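Local structure of tripeptidase (Staphylococcus aureus subsp. aureus, 3RZA) at residues 194-206 with 272-286. The protein is probably a metal-dependent peptidase of the M20/M25/M40 family that releases amino acids from tripeptides, with zinc and calcium ions bound in this structure. Numbering follows the deposited sequence. Where two conformers were deposited one is given.
Sequences TVVGAPTQMLISA and SHDPERIKTQVKHMT. With IPA (isopropyl alcohol), chain H.
The smaller domain, an alpha/beta lid domain as in other M20 peptidases, begins here: residues 197-199 lead into strand 200-206 from the metal-binding domain, and the strand lies against helix 275-286. The strand and helix segments run nearly parallel, 19° apart, with axes 8.9 Å from each other. T200 and S272 form an antiparallel hydrogen-bonded pair. T200 N donates to S272 O (2.9 Å), and S272 N returns a bond to T200 O. A water also donates to S272 O and bonds T200 OG1, which has a second partner in G310 N. S272 OG accepts from D274 N in an ST turn, and D274 caps the helix through OD1. P199 CB sits over the face of the H273 ring, 3.8 Å from its centroid, a CH-pi contact. Further along, selenomethionine M202 and I204 direct their CB atoms toward the helix. M202 holds CG beside its backbone N (chi1 -62°) and stays extended beyond it, laying CG on I278 CG1 (3.8 Å) and SE near V282 CG2. In the conformer given, I204 CG2 meets CE of selenomethionine M285 at 3.5 Å. The other branch of I204 ends with CD1 3.6 Å from T286 OG1, a hydroxyl that donates to V282 O.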
loop_
_atom_site.group_PDB
_atom_site.type_symbol
_atom_site.label_atom_id
_atom_site.label_comp_id
_atom_site.label_asym_id
_atom_site.label_seq_id
_atom_site.Cartn_x
_atom_site.Cartn_y
_atom_site.Cartn_z
ATOM N N THR A 194 -31.441 18.437 16.522
ATOM C CA THR A 194 -31.944 18.092 15.175
ATOM C C THR A 194 -30.920 18.553 14.149
ATOM O O THR A 194 -30.526 19.707 14.156
ATOM C CB THR A 194 -33.302 18.811 14.884
ATOM O OG1 THR A 194 -34.212 18.523 15.936
ATOM C CG2 THR A 194 -33.909 18.359 13.565
ATOM N N VAL A 195 -30.482 17.635 13.280
ATOM C CA VAL A 195 -29.693 17.985 12.125
ATOM C C VAL A 195 -30.625 18.534 11.032
ATOM O O VAL A 195 -31.491 17.796 10.545
ATOM C CB VAL A 195 -28.951 16.758 11.569
ATOM C CG1 VAL A 195 -28.266 17.108 10.264
ATOM C CG2 VAL A 195 -27.971 16.191 12.607
ATOM N N VAL A 196 -30.429 19.796 10.649
ATOM C CA VAL A 196 -31.252 20.485 9.593
ATOM C C VAL A 196 -30.551 20.617 8.248
ATOM O O VAL A 196 -31.155 21.086 7.267
ATOM C CB VAL A 196 -31.777 21.885 10.064
ATOM C CG1 VAL A 196 -32.652 21.707 11.335
ATOM C CG2 VAL A 196 -30.605 22.927 10.295
ATOM N N GLY A 197 -29.295 20.183 8.180
ATOM C CA GLY A 197 -28.570 20.195 6.953
ATOM C C GLY A 197 -27.419 19.244 7.019
ATOM O O GLY A 197 -26.937 18.935 8.104
ATOM N N ALA A 198 -26.992 18.772 5.850
ATOM C CA ALA A 198 -25.902 17.787 5.715
ATOM C C ALA A 198 -25.210 18.086 4.386
ATOM O O ALA A 198 -25.858 18.623 3.486
ATOM C CB ALA A 198 -26.479 16.346 5.738
ATOM N N PRO A 199 -23.894 17.768 4.255
ATOM C CA PRO A 199 -23.139 18.156 3.057
ATOM C C PRO A 199 -23.324 17.191 1.881
ATOM O O PRO A 199 -23.885 16.078 2.048
ATOM C CB PRO A 199 -21.702 18.092 3.540
ATOM C CG PRO A 199 -21.705 16.900 4.455
ATOM C CD PRO A 199 -23.091 16.867 5.102
ATOM N N THR A 200 -22.911 17.649 0.697
ATOM C CA THR A 200 -22.572 16.769 -0.450
ATOM C C THR A 200 -21.223 16.090 -0.187
ATOM O O THR A 200 -20.292 16.763 0.165
ATOM C CB THR A 200 -22.484 17.571 -1.769
ATOM O OG1 THR A 200 -23.715 18.255 -1.985
ATOM C CG2 THR A 200 -22.211 16.654 -2.987
ATOM N N GLN A 201 -21.144 14.761 -0.298
ATOM C CA GLN A 201 -19.856 14.058 -0.295
ATOM C C GLN A 201 -19.596 13.532 -1.689
ATOM O O GLN A 201 -20.503 12.997 -2.322
ATOM C CB GLN A 201 -19.823 12.902 0.692
ATOM C CG GLN A 201 -18.372 12.352 0.946
ATOM C CD GLN A 201 -18.224 10.822 0.915
ATOM O OE1 GLN A 201 -17.262 10.312 0.365
ATOM N NE2 GLN A 201 -19.125 10.111 1.551
HETATM N N MSE A 202 -18.358 13.703 -2.158
HETATM C CA MSE A 202 -17.867 13.046 -3.359
HETATM C C MSE A 202 -16.602 12.236 -3.063
HETATM O O MSE A 202 -15.790 12.638 -2.237
HETATM C CB MSE A 202 -17.584 14.093 -4.431
HETATM C CG MSE A 202 -18.828 14.844 -4.838
HETATM SE SE MSE A 202 -18.644 15.732 -6.494
HETATM C CE MSE A 202 -20.363 16.677 -6.570
ATOM N N LEU A 203 -16.467 11.090 -3.733
ATOM C CA LEU A 203 -15.228 10.290 -3.747
ATOM C C LEU A 203 -14.424 10.749 -4.953
ATOM O O LEU A 203 -15.015 11.025 -5.999
ATOM C CB LEU A 203 -15.522 8.783 -3.868
ATOM C CG LEU A 203 -16.414 8.102 -2.807
ATOM C CD1 LEU A 203 -16.655 6.621 -3.145
ATOM C CD2 LEU A 203 -15.826 8.235 -1.415
ATOM N N ILE A 204 -13.114 10.936 -4.769
ATOM C CA ILE A 204 -12.195 11.204 -5.883
ATOM C C ILE A 204 -11.051 10.207 -5.767
ATOM O O ILE A 204 -10.444 10.058 -4.703
ATOM C CB ILE A 204 -11.694 12.689 -5.931
ATOM C CG1 ILE A 204 -10.618 12.877 -7.018
ATOM C CG2 ILE A 204 -11.173 13.134 -4.594
ATOM C CD1 ILE A 204 -10.433 14.329 -7.474
ATOM N N SER A 205 -10.812 9.471 -6.844
ATOM C CA SER A 205 -9.678 8.568 -6.912
ATOM C C SER A 205 -8.773 8.941 -8.088
ATOM O O SER A 205 -9.248 9.391 -9.119
ATOM C CB SER A 205 -10.165 7.142 -7.036
ATOM O OG SER A 205 -10.942 6.789 -5.911
ATOM N N ALA A 206 -7.464 8.758 -7.899
ATOM C CA ALA A 206 -6.472 9.097 -8.897
ATOM C C ALA A 206 -5.460 7.932 -9.060
ATOM O O ALA A 206 -4.912 7.437 -8.061
ATOM C CB ALA A 206 -5.765 10.386 -8.515
ATOM N N SER A 272 -18.849 19.329 1.110
ATOM C CA SER A 272 -19.247 20.721 1.345
ATOM C C SER A 272 -20.724 20.891 1.572
ATOM O O SER A 272 -21.528 20.134 1.017
ATOM C CB SER A 272 -18.847 21.621 0.175
ATOM O OG SER A 272 -19.037 22.976 0.517
ATOM N N HIS A 273 -21.074 21.930 2.332
ATOM C CA HIS A 273 -22.487 22.317 2.502
ATOM C C HIS A 273 -22.982 23.240 1.400
ATOM O O HIS A 273 -24.170 23.608 1.379
ATOM C CB HIS A 273 -22.722 22.906 3.877
ATOM C CG HIS A 273 -22.637 21.886 4.960
ATOM N ND1 HIS A 273 -23.701 21.075 5.290
ATOM C CD2 HIS A 273 -21.600 21.487 5.734
ATOM C CE1 HIS A 273 -23.321 20.225 6.225
ATOM N NE2 HIS A 273 -22.065 20.476 6.539
ATOM N N ASP A 274 -22.090 23.595 0.470
ATOM C CA ASP A 274 -22.431 24.394 -0.714
ATOM C C ASP A 274 -22.204 23.447 -1.926
ATOM O O ASP A 274 -21.064 23.000 -2.151
ATOM C CB ASP A 274 -21.523 25.632 -0.749
ATOM C CG ASP A 274 -21.820 26.580 -1.907
ATOM O OD1 ASP A 274 -22.233 26.150 -2.999
ATOM O OD2 ASP A 274 -21.553 27.787 -1.727
ATOM N N PRO A 275 -23.265 23.143 -2.706
ATOM C CA PRO A 275 -23.059 22.245 -3.860
ATOM C C PRO A 275 -22.116 22.766 -4.955
ATOM O O PRO A 275 -21.598 21.966 -5.726
ATOM C CB PRO A 275 -24.473 22.039 -4.438
ATOM C CG PRO A 275 -25.392 22.890 -3.656
ATOM C CD PRO A 275 -24.627 23.713 -2.677
ATOM N N GLU A 276 -21.889 24.072 -5.025
ATOM C CA GLU A 276 -20.888 24.623 -5.938
ATOM C C GLU A 276 -19.477 24.585 -5.417
ATOM O O GLU A 276 -18.549 24.383 -6.211
ATOM C CB GLU A 276 -21.243 26.060 -6.333
ATOM C CG GLU A 276 -22.498 26.172 -7.127
ATOM C CD GLU A 276 -22.469 25.401 -8.456
ATOM O OE1 GLU A 276 -21.378 25.272 -9.076
ATOM O OE2 GLU A 276 -23.553 24.926 -8.878
ATOM N N ARG A 277 -19.283 24.854 -4.123
ATOM C CA ARG A 277 -17.950 24.713 -3.516
ATOM C C ARG A 277 -17.429 23.272 -3.542
ATOM O O ARG A 277 -16.246 23.082 -3.739
ATOM C CB ARG A 277 -17.901 25.242 -2.083
ATOM C CG ARG A 277 -18.140 26.693 -2.003
ATOM C CD ARG A 277 -17.851 27.252 -0.644
ATOM N NE ARG A 277 -18.619 28.478 -0.389
ATOM C CZ ARG A 277 -18.449 29.302 0.653
ATOM N NH1 ARG A 277 -17.484 29.108 1.563
ATOM N NH2 ARG A 277 -19.249 30.365 0.773
ATOM N N ILE A 278 -18.301 22.268 -3.344
ATOM C CA ILE A 278 -17.861 20.841 -3.519
ATOM C C ILE A 278 -17.353 20.587 -4.953
ATOM O O ILE A 278 -16.303 19.931 -5.118
ATOM C CB ILE A 278 -18.947 19.760 -3.111
ATOM C CG1 ILE A 278 -18.446 18.307 -3.341
ATOM C CG2 ILE A 278 -20.267 19.914 -3.872
ATOM C CD1 ILE A 278 -17.258 17.934 -2.534
ATOM N N LYS A 279 -18.078 21.111 -5.963
ATOM C CA LYS A 279 -17.641 21.023 -7.386
ATOM C C LYS A 279 -16.302 21.732 -7.650
ATOM O O LYS A 279 -15.432 21.171 -8.338
ATOM C CB LYS A 279 -18.694 21.597 -8.354
ATOM C CG LYS A 279 -19.995 20.772 -8.541
ATOM C CD LYS A 279 -20.978 21.528 -9.499
ATOM C CE LYS A 279 -22.407 20.965 -9.454
ATOM N N THR A 280 -16.166 22.966 -7.128
ATOM C CA THR A 280 -14.911 23.740 -7.230
ATOM C C THR A 280 -13.738 23.005 -6.632
ATOM O O THR A 280 -12.714 22.925 -7.255
ATOM C CB THR A 280 -15.008 25.104 -6.539
ATOM O OG1 THR A 280 -16.101 25.824 -7.086
ATOM C CG2 THR A 280 -13.739 25.920 -6.732
ATOM N N GLN A 281 -13.935 22.434 -5.443
ATOM C CA GLN A 281 -12.908 21.649 -4.747
ATOM C C GLN A 281 -12.498 20.409 -5.540
ATOM O O GLN A 281 -11.285 20.124 -5.690
ATOM C CB GLN A 281 -13.425 21.228 -3.336
ATOM C CG GLN A 281 -12.459 20.355 -2.474
ATOM C CD GLN A 281 -11.088 20.988 -2.289
ATOM O OE1 GLN A 281 -10.976 22.215 -2.248
ATOM N NE2 GLN A 281 -10.030 20.148 -2.206
ATOM N N VAL A 282 -13.492 19.661 -6.023
ATOM C CA VAL A 282 -13.220 18.433 -6.793
ATOM C C VAL A 282 -12.575 18.745 -8.163
ATOM O O VAL A 282 -11.673 18.023 -8.611
ATOM C CB VAL A 282 -14.499 17.565 -6.934
ATOM C CG1 VAL A 282 -14.289 16.438 -7.942
ATOM C CG2 VAL A 282 -14.883 17.008 -5.560
ATOM N N LYS A 283 -12.991 19.843 -8.792
ATOM C CA LYS A 283 -12.318 20.312 -10.008
ATOM C C LYS A 283 -10.875 20.697 -9.693
ATOM O O LYS A 283 -9.955 20.335 -10.443
ATOM C CB LYS A 283 -13.052 21.506 -10.640
ATOM C CG LYS A 283 -12.538 21.893 -12.058
ATOM C CD LYS A 283 -12.968 23.323 -12.448
ATOM C CE LYS A 283 -12.581 23.722 -13.895
ATOM N NZ LYS A 283 -11.500 22.927 -14.497
ATOM N N HIS A 284 -10.690 21.453 -8.609
ATOM C CA HIS A 284 -9.346 21.838 -8.138
ATOM C C HIS A 284 -8.399 20.638 -7.940
ATOM O O HIS A 284 -7.263 20.670 -8.429
ATOM C CB HIS A 284 -9.449 22.667 -6.847
ATOM C CG HIS A 284 -8.153 22.845 -6.138
ATOM N ND1 HIS A 284 -7.134 23.607 -6.652
ATOM C CD2 HIS A 284 -7.712 22.377 -4.945
ATOM C CE1 HIS A 284 -6.111 23.601 -5.813
ATOM N NE2 HIS A 284 -6.435 22.863 -4.769
HETATM N N MSE A 285 -8.895 19.590 -7.267
HETATM C CA MSE A 285 -8.110 18.364 -6.987
HETATM C C MSE A 285 -7.788 17.613 -8.298
HETATM O O MSE A 285 -6.646 17.267 -8.559
HETATM C CB MSE A 285 -8.873 17.440 -6.037
HETATM C CG MSE A 285 -9.068 17.996 -4.633
HETATM SE SE MSE A 285 -10.418 17.031 -3.598
HETATM C CE MSE A 285 -9.270 15.620 -3.009
ATOM N N THR A 286 -8.807 17.409 -9.121
ATOM C CA THR A 286 -8.652 16.863 -10.483
ATOM C C THR A 286 -7.603 17.620 -11.303
ATOM O O THR A 286 -6.618 17.017 -11.782
ATOM C CB THR A 286 -10.004 16.910 -11.221
ATOM O OG1 THR A 286 -10.969 16.189 -10.454
ATOM C CG2 THR A 286 -9.899 16.344 -12.668
HETATM C C1 IPA H . -17.694 20.784 6.252
HETATM C C2 IPA H . -18.415 19.438 6.249
HETATM C C3 IPA H . -17.396 18.314 6.291
HETATM O O2 IPA H . -19.217 19.335 7.403
HETATM O O HOH W 1 -23.752 20.710 -0.908
#